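PDB 2YGL: blood group a-and b-cleaving endo-beta-galactosidase from Streptococcus pneumoniae, which probably cleaves blood group A and B antigens as a family 98 glycoside hydrolase, represented here by its tandem CBM51 carbohydrate-binding modules. Local coordinates for residues 87-90 / 91-95; 107-111 / 112-116; 120-123 / 124-128; 138-141 / 142-145; 150-153 / 154-158. All blocks are in the same frame, centred on the assembly; numbering follows the deposited sequence.

All five are local contacts (turns, a hairpin and a metal-binding loop) within the first of the two tandem modules. Contacts 1, 3 and 5 cluster at the calcium end. Contact 5 supplies two carbonyl ligands of the ion, while the side chains of Ile89 (contact 1) and Phe126 (contact 3) lie about 7 and 9 Å from it. Contact 1 touches both others, Ala93 CB meeting Gly158 O at 3.4 Å and Ile87 CD1 meeting Phe126 CZ at 3.8 Å. Contacts 2 and 4, with centres about 10 Å apart, are joined where Asp111 receives the backbone N-H groups of Lys144 and Lys145. The centres of contacts 4 and 5 are about 29 Å apart.

Contact 1 of 5, residues 87-90 / 91-95; sequences IGID and QSANS
Asp90 and Ser92 meet through a single carboxylate oxygen at the start of a type I beta turn that runs from Asp90 to Ala93. Asp90 OD2 takes two bonds from the same serine: the backbone Ser92 N at 3.0 Å and the hydroxyl Ser92 OG at 2.6 Å. Both come to the anti side of the carboxylate but from opposite faces of its plane, so the oxygen is gripped from above and below. The carboxylate reaches them because CG lies anti to the backbone N of Asp90 (chi1 -163°), which swings it over the following residues in the manner of an Asx turn. Its other oxygen, OD1, accepts the N-H of Ser46, leaving both oxygens with partners. The turn itself is closed by Ala93 N, which donates to Asp90 O at 3.0 Å from well above the carbonyl plane. Ile89 CG2 packs on Ala93 CB at 3.7 Å. A water lies 2.6 Å from Ile89 O and 2.7 Å from Gln91 OE1 and can link them. The segment leaves strand 82-87 and turns a corner at Gly88. Backbone hydrogen bonds of Gln91 with Ser46 and of Asp90 with Glu160 then set the turn against strands 45-48 and 160-171, where Asp90 lies against Ile45, Glu160 and Val162.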
loop_
_atom_site.group_PDB
_atom_site.type_symbol
_atom_site.label_atom_id
_atom_site.label_comp_id
_atom_site.label_asym_id
_atom_site.label_seq_id
_atom_site.Cartn_x
_atom_site.Cartn_y
_atom_site.Cartn_z
ATOM N N ILE A 87 5.124 -8.681 25.178
ATOM C CA ILE A 87 6.441 -8.983 25.740
ATOM C C ILE A 87 6.380 -9.370 27.211
ATOM O O ILE A 87 5.517 -8.906 27.954
ATOM C CB ILE A 87 7.465 -7.821 25.547
ATOM C CG1 ILE A 87 6.909 -6.496 26.095
ATOM C CG2 ILE A 87 7.875 -7.710 24.083
ATOM C CD1 ILE A 87 7.963 -5.414 26.306
ATOM N N GLY A 88 7.317 -10.220 27.612
ATOM C CA GLY A 88 7.460 -10.649 28.997
ATOM C C GLY A 88 8.436 -11.803 29.070
ATOM O O GLY A 88 9.015 -12.200 28.059
ATOM N N ILE A 89 8.629 -12.335 30.273
ATOM C CA ILE A 89 9.450 -13.522 30.463
ATOM C C ILE A 89 8.542 -14.742 30.362
ATOM O O ILE A 89 7.503 -14.801 31.023
ATOM C CB ILE A 89 10.200 -13.496 31.816
ATOM C CG1 ILE A 89 11.140 -12.287 31.875
ATOM C CG2 ILE A 89 10.983 -14.796 32.025
ATOM C CD1 ILE A 89 11.708 -11.987 33.257
ATOM N N ASP A 90 8.928 -15.703 29.525
ATOM C CA ASP A 90 8.118 -16.898 29.300
ATOM C C ASP A 90 7.866 -17.685 30.586
ATOM O O ASP A 90 8.742 -17.781 31.451
ATOM C CB ASP A 90 8.768 -17.809 28.259
ATOM C CG ASP A 90 7.795 -18.822 27.698
ATOM O OD1 ASP A 90 7.028 -18.469 26.776
ATOM O OD2 ASP A 90 7.788 -19.967 28.185
ATOM N N GLN A 91 6.663 -18.245 30.698
ATOM C CA GLN A 91 6.263 -19.040 31.860
ATOM C C GLN A 91 7.141 -20.274 32.089
ATOM O O GLN A 91 7.181 -20.805 33.198
ATOM C CB GLN A 91 4.790 -19.451 31.744
ATOM C CG GLN A 91 3.804 -18.311 31.976
ATOM C CD GLN A 91 3.712 -17.912 33.435
ATOM O OE1 GLN A 91 4.236 -16.875 33.841
ATOM N NE2 GLN A 91 3.058 -18.743 34.235
ATOM N N SER A 92 7.848 -20.709 31.047
ATOM C CA SER A 92 8.748 -21.866 31.126
ATOM C C SER A 92 10.124 -21.548 31.730
ATOM O O SER A 92 10.959 -22.447 31.883
ATOM C CB SER A 92 8.936 -22.488 29.736
ATOM O OG SER A 92 9.691 -21.628 28.894
ATOM N N ALA A 93 10.362 -20.280 32.063
ATOM C CA ALA A 93 11.668 -19.842 32.573
ATOM C C ALA A 93 12.046 -20.485 33.906
ATOM O O ALA A 93 11.181 -20.783 34.732
ATOM C CB ALA A 93 11.712 -18.320 32.699
ATOM N N ASN A 94 13.345 -20.699 34.101
ATOM C CA ASN A 94 13.883 -21.074 35.407
ATOM C C ASN A 94 13.846 -19.845 36.306
ATOM O O ASN A 94 14.632 -18.910 36.125
ATOM C CB ASN A 94 15.317 -21.614 35.263
ATOM C CG ASN A 94 15.926 -22.090 36.590
ATOM O OD1 ASN A 94 15.388 -21.855 37.673
ATOM N ND2 ASN A 94 17.063 -22.760 36.496
ATOM N N SER A 95 12.911 -19.841 37.252
ATOM C CA SER A 95 12.787 -18.752 38.220
ATOM C C SER A 95 12.990 -19.253 39.656
ATOM O O SER A 95 12.379 -18.736 40.591
ATOM C CB SER A 95 11.428 -18.062 38.075
ATOM O OG SER A 95 10.365 -18.944 38.391
HETATM O O HOH W 1 5.329 -14.807 32.443
#

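Contact 2 of 5, residues 107-111 / 112-116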
loop_
_atom_site.group_PDB
_atom_site.type_symbol
_atom_site.label_atom_id
_atom_site.label_comp_id
_atom_site.label_asym_id
_atom_site.label_seq_id
_atom_site.Cartn_x
_atom_site.Cartn_y
_atom_site.Cartn_z
ATOM N N GLU A 107 13.444 -3.199 24.371
ATOM C CA GLU A 107 13.247 -2.086 23.449
ATOM C C GLU A 107 12.921 -2.548 22.035
ATOM O O GLU A 107 13.316 -3.639 21.616
ATOM C CB GLU A 107 14.490 -1.193 23.400
ATOM C CG GLU A 107 14.765 -0.402 24.667
ATOM C CD GLU A 107 16.097 0.334 24.620
ATOM O OE1 GLU A 107 16.905 0.078 23.698
ATOM O OE2 GLU A 107 16.336 1.172 25.515
ATOM N N ILE A 108 12.189 -1.703 21.312
ATOM C CA ILE A 108 12.006 -1.860 19.875
ATOM C C ILE A 108 12.626 -0.647 19.192
ATOM O O ILE A 108 12.353 0.498 19.565
ATOM C CB ILE A 108 10.515 -2.026 19.475
ATOM C CG1 ILE A 108 9.863 -3.200 20.230
ATOM C CG2 ILE A 108 10.365 -2.187 17.955
ATOM C CD1 ILE A 108 10.473 -4.583 19.952
ATOM N N GLU A 109 13.476 -0.916 18.207
ATOM C CA GLU A 109 14.234 0.113 17.514
ATOM C C GLU A 109 13.978 0.028 16.014
ATOM O O GLU A 109 13.970 -1.066 15.443
ATOM C CB GLU A 109 15.725 -0.072 17.811
ATOM C CG GLU A 109 16.646 1.009 17.271
ATOM C CD GLU A 109 18.084 0.823 17.730
ATOM O OE1 GLU A 109 18.336 0.872 18.953
ATOM O OE2 GLU A 109 18.963 0.625 16.867
ATOM N N ILE A 110 13.752 1.182 15.390
ATOM C CA ILE A 110 13.629 1.269 13.933
ATOM C C ILE A 110 14.634 2.285 13.395
ATOM O O ILE A 110 14.586 3.466 13.755
ATOM C CB ILE A 110 12.193 1.643 13.473
ATOM C CG1 ILE A 110 11.183 0.580 13.919
ATOM C CG2 ILE A 110 12.147 1.825 11.951
ATOM C CD1 ILE A 110 9.725 1.003 13.786
ATOM N N ASP A 111 15.546 1.804 12.549
ATOM C CA ASP A 111 16.575 2.634 11.906
ATOM C C ASP A 111 17.328 3.553 12.877
ATOM O O ASP A 111 17.514 4.742 12.608
ATOM C CB ASP A 111 15.977 3.440 10.741
ATOM C CG ASP A 111 15.359 2.557 9.668
ATOM O OD1 ASP A 111 15.883 1.453 9.405
ATOM O OD2 ASP A 111 14.344 2.977 9.075
ATOM N N GLY A 112 17.752 2.993 14.007
ATOM C CA GLY A 112 18.530 3.728 15.001
ATOM C C GLY A 112 17.709 4.494 16.023
ATOM O O GLY A 112 18.267 5.072 16.959
ATOM N N LYS A 113 16.389 4.501 15.847
ATOM C CA LYS A 113 15.481 5.211 16.748
ATOM C C LYS A 113 14.713 4.251 17.652
ATOM O O LYS A 113 14.026 3.352 17.165
ATOM C CB LYS A 113 14.487 6.065 15.949
ATOM C CG LYS A 113 14.860 7.538 15.801
ATOM C CD LYS A 113 15.986 7.755 14.803
ATOM C CE LYS A 113 16.188 9.233 14.524
ATOM N NZ LYS A 113 17.342 9.458 13.614
ATOM N N VAL A 114 14.826 4.453 18.962
ATOM C CA VAL A 114 14.032 3.699 19.931
ATOM C C VAL A 114 12.570 4.122 19.802
ATOM O O VAL A 114 12.216 5.265 20.101
ATOM C CB VAL A 114 14.532 3.909 21.386
ATOM C CG1 VAL A 114 13.610 3.216 22.387
ATOM C CG2 VAL A 114 15.963 3.407 21.540
ATOM N N VAL A 115 11.732 3.200 19.340
ATOM C CA VAL A 115 10.309 3.492 19.139
ATOM C C VAL A 115 9.430 2.940 20.264
ATOM O O VAL A 115 8.267 3.323 20.400
ATOM C CB VAL A 115 9.800 3.046 17.741
ATOM C CG1 VAL A 115 10.415 3.923 16.653
ATOM C CG2 VAL A 115 10.087 1.567 17.484
ATOM N N TYR A 116 10.004 2.043 21.062
ATOM C CA TYR A 116 9.389 1.580 22.301
ATOM C C TYR A 116 10.461 1.203 23.320
ATOM O O TYR A 116 11.472 0.589 22.975
ATOM C CB TYR A 116 8.447 0.390 22.067
ATOM C CG TYR A 116 7.998 -0.270 23.359
ATOM C CD1 TYR A 116 8.751 -1.292 23.942
ATOM C CD2 TYR A 116 6.838 0.145 24.010
ATOM C CE1 TYR A 116 8.354 -1.888 25.136
ATOM C CE2 TYR A 116 6.433 -0.446 25.203
ATOM C CZ TYR A 116 7.197 -1.460 25.757
ATOM O OH TYR A 116 6.805 -2.050 26.933
HETATM O O HOH W 2 18.306 0.308 14.206
#
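Ile108 and Ile110 pack against Val115 in the close-packed part of a two-residue beta hairpin. Val115 CG2 sits 3.8 Å from Ile108 CG2 and also 3.8 Å from Ile110 CD1, so one methyl fills the angle between the two isoleucines. It gets there because CG2 of Val115 is wedged between its own backbone N and carbonyl carbon, with CG1 beside the N (chi1 -69°). Ile108 CB and Tyr116 CB add a looser apolar contact.

The backbone here contains a classic beta bulge. Ile108 O accepts from both Val115 N, at 2.8 Å in the carbonyl plane, and Tyr116 N, at 3.2 Å, and the register slips by one between Ile108 and Glu109. Beyond the bulge, Ile110 and Lys113 form a hydrogen-bonded pair, and Lys113 N to Ile110 O closes a type I' turn, where Asp111 and Gly112 both have positive phi.

The face bearing Glu109 and Val114 is more open and polar. Glu109, extended beyond CG, passes over Lys113 O and brings OE2 to 3.6 Å from Gly112 CA; a water links OE2 to Gly112 N, at 2.8 Å and 2.7 Å. Its other oxygen, OE1, forms a salt bridge with Lys149. Val114 is exposed on this face, with CG2 4.1 Å from Glu107 OE1; Glu107 OE2 forms a salt bridge with Arg105.

The hairpin forms one end of a five-stranded antiparallel sheet, strand 113-117 being outermost and strand 105-110 pairing with strand 145-151, while Ile108 and Tyr116 face Ile135 of strand 133-138.

Contact 3 of 5, residues 120-123 / 124-128; sequences VTNP and EGFRY
Glu124 folds back over Pro123, its carboxylate lying alongside the pyrrolidine ring. Two torsions bring it there: CG sits between the backbone N and the carbonyl carbon (chi1 65°), and the chain then bends at chi2 (-71°). OE1 consequently reaches 3.3 Å from Pro123 CD and 4.0 Å from Asn122 CB. It also comes to 3.2 Å from Pro123 N, which has no hydrogen to share. The two side chains point the same way on the exposed side of the turn. Asn122 to Gly125 form a type I beta turn in the loop between strands 113-117 and 133-138, closed by Gly125 N donating to Asn122 O at 3.0 Å from high above the carbonyl plane. Gly125 leaves it with positive phi, at backbone angles where a side chain would jam against the preceding carbonyl. Asn122 is buried; its ND2 makes a weak bond to Thr121 OG1 and lies 4.4 Å from Phe126 CZ, obliquely to the ring. Asn122 and Phe126 both rest on Gln133 of strand 133-138. Arg127 curls back from the far end, and its NH1 donates to Glu124 O at 2.9 Å, with the acceptor lying somewhat out of the guanidinium plane.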
loop_
_atom_site.group_PDB
_atom_site.type_symbol
_atom_site.label_atom_id
_atom_site.label_comp_id
_atom_site.label_asym_id
_atom_site.label_seq_id
_atom_site.Cartn_x
_atom_site.Cartn_y
_atom_site.Cartn_z
ATOM N N VAL A 120 9.489 3.053 30.595
ATOM C CA VAL A 120 8.402 3.983 30.903
ATOM C C VAL A 120 7.416 3.384 31.914
ATOM O O VAL A 120 7.128 3.990 32.951
ATOM C CB VAL A 120 7.661 4.423 29.602
ATOM C CG1 VAL A 120 6.506 5.374 29.910
ATOM C CG2 VAL A 120 8.634 5.066 28.624
ATOM N N THR A 121 6.920 2.187 31.614
ATOM C CA THR A 121 5.933 1.521 32.463
ATOM C C THR A 121 6.579 0.557 33.463
ATOM O O THR A 121 6.010 0.279 34.520
ATOM C CB THR A 121 4.889 0.758 31.618
ATOM O OG1 THR A 121 5.551 -0.232 30.822
ATOM C CG2 THR A 121 4.125 1.712 30.701
ATOM N N ASN A 122 7.763 0.051 33.118
ATOM C CA ASN A 122 8.476 -0.928 33.941
ATOM C C ASN A 122 9.929 -0.520 34.186
ATOM O O ASN A 122 10.842 -1.118 33.605
ATOM C CB ASN A 122 8.451 -2.315 33.278
ATOM C CG ASN A 122 7.053 -2.896 33.160
ATOM O OD1 ASN A 122 6.668 -3.768 33.940
ATOM N ND2 ASN A 122 6.294 -2.431 32.176
ATOM N N PRO A 123 10.157 0.495 35.047
ATOM C CA PRO A 123 11.522 0.968 35.314
ATOM C C PRO A 123 12.419 -0.102 35.934
ATOM O O PRO A 123 13.627 -0.102 35.705
ATOM C CB PRO A 123 11.310 2.116 36.305
ATOM C CG PRO A 123 9.979 1.847 36.923
ATOM C CD PRO A 123 9.162 1.262 35.820
ATOM N N GLU A 124 11.822 -1.000 36.715
ATOM C CA GLU A 124 12.562 -2.084 37.361
ATOM C C GLU A 124 12.680 -3.314 36.452
ATOM O O GLU A 124 13.400 -4.268 36.767
ATOM C CB GLU A 124 11.949 -2.428 38.735
ATOM C CG GLU A 124 10.518 -3.002 38.730
ATOM C CD GLU A 124 9.442 -1.982 38.366
ATOM O OE1 GLU A 124 9.230 -1.746 37.156
ATOM O OE2 GLU A 124 8.803 -1.421 39.287
ATOM N N GLY A 125 11.978 -3.274 35.321
ATOM C CA GLY A 125 12.069 -4.318 34.303
ATOM C C GLY A 125 11.040 -5.424 34.444
ATOM O O GLY A 125 9.932 -5.192 34.927
ATOM N N PHE A 126 11.411 -6.628 34.011
ATOM C CA PHE A 126 10.521 -7.787 34.081
ATOM C C PHE A 126 11.045 -8.855 35.027
ATOM O O PHE A 126 12.240 -9.151 35.048
ATOM C CB PHE A 126 10.288 -8.394 32.691
ATOM C CG PHE A 126 9.480 -7.520 31.769
ATOM C CD1 PHE A 126 10.104 -6.558 30.977
ATOM C CD2 PHE A 126 8.097 -7.659 31.693
ATOM C CE1 PHE A 126 9.359 -5.746 30.125
ATOM C CE2 PHE A 126 7.343 -6.851 30.842
ATOM C CZ PHE A 126 7.973 -5.896 30.057
ATOM N N ARG A 127 10.127 -9.418 35.808
ATOM C CA ARG A 127 10.390 -10.583 36.646
ATOM C C ARG A 127 9.533 -11.744 36.144
ATOM O O ARG A 127 8.735 -11.574 35.219
ATOM C CB ARG A 127 10.065 -10.282 38.115
ATOM C CG ARG A 127 10.797 -9.081 38.711
ATOM C CD ARG A 127 12.286 -9.349 38.900
ATOM N NE ARG A 127 12.966 -8.226 39.553
ATOM C CZ ARG A 127 13.457 -7.162 38.919
ATOM N NH1 ARG A 127 13.357 -7.049 37.595
ATOM N NH2 ARG A 127 14.052 -6.205 39.614
ATOM N N TYR A 128 9.692 -12.914 36.763
ATOM C CA TYR A 128 9.003 -14.131 36.336
ATOM C C TYR A 128 7.480 -13.974 36.341
ATOM O O TYR A 128 6.789 -14.584 35.527
ATOM C CB TYR A 128 9.407 -15.315 37.227
ATOM C CG TYR A 128 8.588 -15.426 38.493
ATOM C CD1 TYR A 128 8.872 -14.626 39.600
ATOM C CD2 TYR A 128 7.510 -16.311 38.573
ATOM C CE1 TYR A 128 8.113 -14.710 40.759
ATOM C CE2 TYR A 128 6.742 -16.401 39.728
ATOM C CZ TYR A 128 7.052 -15.598 40.816
ATOM O OH TYR A 128 6.300 -15.679 41.960
#

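Contact 4 of 5, residues 138-141 / 142-145; sequences TIPQ and NAKK
Ala143 closes onto Ile139 and Pro140 largely by apolar contact. Its methyl CB lies 3.6 Å from Ile139 CG2, the branch that stands anti to the isoleucine backbone N and beside the carbonyl carbon, and 4.1 Å from Pro140 CD. The methyl thus rests against the isoleucine branch and the edge of the proline at once, and Ile110 of strand 105-110 also packs against both Ile139 and Ala143. One backbone hydrogen bond joins the segments: Ala143 N donates to Pro140 O at 3.0 Å, with an N-H...O angle of 162° and the donor well above the carbonyl plane. This bond closes a type I beta turn from Pro140 to Ala143, which links strand 133-138, in one sheet of the module, to strand 145-151, in the other; the two antiparallel sheets face each other as a beta sandwich, consistent with the galactose-binding-like clan. Among the polar side chains, Asn142 makes a van der Waals contact: it lays its amide back over the proline, ND2 being 3.8 Å from Pro140 CB, while the extended Gln141 leads away from the turn. Just past the turn, the backbone N-H groups of Lys144 and Lys145 are taken by the carboxylate of Asp111, and Ala143 also touches Ile75.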
loop_
_atom_site.group_PDB
_atom_site.type_symbol
_atom_site.label_atom_id
_atom_site.label_comp_id
_atom_site.label_asym_id
_atom_site.label_seq_id
_atom_site.Cartn_x
_atom_site.Cartn_y
_atom_site.Cartn_z
ATOM N N THR A 138 3.880 2.618 15.381
ATOM C CA THR A 138 3.770 2.986 13.975
ATOM C C THR A 138 5.135 2.845 13.300
ATOM O O THR A 138 6.163 3.208 13.874
ATOM C CB THR A 138 3.244 4.435 13.806
ATOM O OG1 THR A 138 2.100 4.633 14.645
ATOM C CG2 THR A 138 2.845 4.707 12.361
ATOM N N ILE A 139 5.133 2.296 12.091
ATOM C CA ILE A 139 6.342 2.176 11.286
ATOM C C ILE A 139 6.340 3.273 10.217
ATOM O O ILE A 139 5.361 3.408 9.477
ATOM C CB ILE A 139 6.449 0.767 10.646
ATOM C CG1 ILE A 139 6.772 -0.273 11.722
ATOM C CG2 ILE A 139 7.502 0.733 9.540
ATOM C CD1 ILE A 139 6.564 -1.706 11.282
ATOM N N PRO A 140 7.426 4.072 10.149
ATOM C CA PRO A 140 7.559 5.110 9.120
ATOM C C PRO A 140 7.604 4.496 7.726
ATOM O O PRO A 140 8.160 3.411 7.549
ATOM C CB PRO A 140 8.905 5.767 9.454
ATOM C CG PRO A 140 9.158 5.427 10.883
ATOM C CD PRO A 140 8.586 4.060 11.058
ATOM N N GLN A 141 7.020 5.189 6.749
ATOM C CA GLN A 141 6.904 4.678 5.377
ATOM C C GLN A 141 8.261 4.317 4.773
ATOM O O GLN A 141 8.364 3.394 3.962
ATOM C CB GLN A 141 6.180 5.698 4.490
ATOM C CG GLN A 141 5.647 5.127 3.174
ATOM C CD GLN A 141 4.956 6.171 2.302
ATOM O OE1 GLN A 141 4.838 7.342 2.676
ATOM N NE2 GLN A 141 4.494 5.744 1.129
ATOM N N ASN A 142 9.292 5.043 5.194
ATOM C CA ASN A 142 10.656 4.870 4.700
ATOM C C ASN A 142 11.476 3.780 5.407
ATOM O O ASN A 142 12.608 3.501 5.002
ATOM C CB ASN A 142 11.401 6.205 4.801
ATOM C CG ASN A 142 11.001 7.002 6.035
ATOM O OD1 ASN A 142 10.042 7.775 6.001
ATOM N ND2 ASN A 142 11.729 6.810 7.129
ATOM N N ALA A 143 10.907 3.170 6.448
ATOM C CA ALA A 143 11.650 2.266 7.343
ATOM C C ALA A 143 12.345 1.098 6.644
ATOM O O ALA A 143 11.786 0.479 5.740
ATOM C CB ALA A 143 10.751 1.757 8.458
ATOM N N LYS A 144 13.566 0.806 7.090
ATOM C CA LYS A 144 14.401 -0.235 6.488
ATOM C C LYS A 144 14.705 -1.395 7.441
ATOM O O LYS A 144 14.797 -2.547 7.012
ATOM C CB LYS A 144 15.711 0.369 5.965
ATOM C CG LYS A 144 15.546 1.230 4.712
ATOM C CD LYS A 144 16.822 1.999 4.384
ATOM C CE LYS A 144 16.681 2.791 3.089
ATOM N NZ LYS A 144 15.603 3.827 3.159
ATOM N N LYS A 145 14.852 -1.086 8.728
ATOM C CA LYS A 145 15.312 -2.067 9.710
ATOM C C LYS A 145 14.569 -1.944 11.038
ATOM O O LYS A 145 14.523 -0.866 11.636
ATOM C CB LYS A 145 16.818 -1.897 9.936
ATOM C CG LYS A 145 17.487 -3.018 10.715
ATOM C CD LYS A 145 18.921 -2.644 11.042
ATOM C CE LYS A 145 19.727 -3.852 11.471
ATOM N NZ LYS A 145 21.172 -3.509 11.600
#

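Contact 5 of 5, residues 150-153 / 154-158. With CA (calcium ion), chain C.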
loop_
_atom_site.group_PDB
_atom_site.type_symbol
_atom_site.label_atom_id
_atom_site.label_comp_id
_atom_site.label_asym_id
_atom_site.label_seq_id
_atom_site.Cartn_x
_atom_site.Cartn_y
_atom_site.Cartn_z
ATOM N N SER A 150 16.641 -6.904 23.877
ATOM C CA SER A 150 16.374 -7.280 25.267
ATOM C C SER A 150 17.630 -7.199 26.129
ATOM O O SER A 150 18.685 -7.726 25.765
ATOM C CB SER A 150 15.718 -8.664 25.365
ATOM O OG SER A 150 16.474 -9.650 24.693
ATOM N N PHE A 151 17.497 -6.528 27.270
ATOM C CA PHE A 151 18.625 -6.256 28.159
ATOM C C PHE A 151 18.563 -7.121 29.421
ATOM O O PHE A 151 17.636 -7.003 30.227
ATOM C CB PHE A 151 18.683 -4.761 28.508
ATOM C CG PHE A 151 19.049 -3.873 27.342
ATOM C CD1 PHE A 151 18.075 -3.423 26.451
ATOM C CD2 PHE A 151 20.371 -3.481 27.136
ATOM C CE1 PHE A 151 18.410 -2.601 25.370
ATOM C CE2 PHE A 151 20.718 -2.657 26.060
ATOM C CZ PHE A 151 19.733 -2.219 25.175
ATOM N N ALA A 152 19.562 -7.989 29.573
ATOM C CA ALA A 152 19.603 -8.989 30.644
ATOM C C ALA A 152 19.962 -8.422 32.012
ATOM O O ALA A 152 19.569 -8.981 33.036
ATOM C CB ALA A 152 20.566 -10.114 30.280
ATOM N N GLY A 153 20.721 -7.331 32.032
ATOM C CA GLY A 153 21.201 -6.768 33.290
ATOM C C GLY A 153 22.385 -7.540 33.838
ATOM O O GLY A 153 23.288 -7.911 33.086
ATOM N N GLU A 154 22.373 -7.792 35.147
ATOM C CA GLU A 154 23.508 -8.422 35.834
ATOM C C GLU A 154 23.839 -9.823 35.323
ATOM O O GLU A 154 25.009 -10.149 35.117
ATOM C CB GLU A 154 23.283 -8.453 37.350
ATOM C CG GLU A 154 23.366 -7.091 38.022
ATOM C CD GLU A 154 23.309 -7.182 39.535
ATOM O OE1 GLU A 154 24.194 -7.838 40.133
ATOM O OE2 GLU A 154 22.381 -6.590 40.130
ATOM N N HIS A 155 22.810 -10.644 35.123
ATOM C CA HIS A 155 22.985 -12.015 34.644
ATOM C C HIS A 155 21.950 -12.340 33.575
ATOM O O HIS A 155 20.887 -11.726 33.532
ATOM C CB HIS A 155 22.839 -13.014 35.795
ATOM C CG HIS A 155 23.657 -12.676 37.001
ATOM N ND1 HIS A 155 25.013 -12.912 37.070
ATOM C CD2 HIS A 155 23.309 -12.126 38.188
ATOM C CE1 HIS A 155 25.466 -12.519 38.248
ATOM N NE2 HIS A 155 24.451 -12.040 38.945
ATOM N N THR A 156 22.257 -13.318 32.728
ATOM C CA THR A 156 21.321 -13.766 31.698
ATOM C C THR A 156 20.451 -14.940 32.178
ATOM O O THR A 156 19.527 -15.359 31.476
ATOM C CB THR A 156 22.059 -14.179 30.405
ATOM O OG1 THR A 156 22.866 -15.333 30.667
ATOM C CG2 THR A 156 22.939 -13.044 29.890
ATOM N N TRP A 157 20.750 -15.455 33.371
ATOM C CA TRP A 157 20.070 -16.632 33.926
ATOM C C TRP A 157 18.548 -16.485 33.933
ATOM O O TRP A 157 18.011 -15.527 34.491
ATOM C CB TRP A 157 20.557 -16.934 35.350
ATOM C CG TRP A 157 22.059 -17.003 35.528
ATOM C CD1 TRP A 157 22.978 -17.493 34.638
ATOM C CD2 TRP A 157 22.802 -16.597 36.686
ATOM N NE1 TRP A 157 24.245 -17.398 35.164
ATOM C CE2 TRP A 157 24.167 -16.853 36.419
ATOM C CE3 TRP A 157 22.447 -16.030 37.919
ATOM C CZ2 TRP A 157 25.180 -16.562 37.342
ATOM C CZ3 TRP A 157 23.455 -15.745 38.840
ATOM C CH2 TRP A 157 24.805 -16.012 38.544
ATOM N N GLY A 158 17.869 -17.436 33.296
ATOM C CA GLY A 158 16.403 -17.482 33.268
ATOM C C GLY A 158 15.702 -16.387 32.477
ATOM O O GLY A 158 14.474 -16.283 32.518
HETATM CA CA CA C . 18.909 -10.948 33.994
HETATM O O HOH W 3 19.854 -10.080 35.856
HETATM O O HOH W 4 18.763 -12.935 35.317
#
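The calcium site of this module is built in part by the loop that leaves strand 145-151, where Ala152 and His155 both offer backbone carbonyls to the ion. Ala152 O binds calcium at 2.3 Å and His155 O at 2.2 Å, bringing the two oxygens to 3.1 Å from each other, a closeness that the shared cation makes tolerable. Two waters add further ligands. One, 2.3 Å from the calcium, accepts from His155 N at 3.1 Å; the other lies 2.8 Å from Trp157 O, so the loop backbone may orient these waters. Val102 and Asp159 complete the set of protein ligands. Gly153, with positive phi, lets the chain curl round between the two carbonyls. Ala152 CB also touches Thr156 CG2 at 3.8 Å, the threonine branch that stands beside its own backbone N (chi1 66° placing OG1 between N and carbonyl carbon). The His155 ring has Trp157 CZ3 over its centre, 3.5 Å above the plane. Strand 145-151 leads into the site: Phe151 pairs with Arg105 of strand 105-110, and the loop goes on to Asp159, just before strand 160-171.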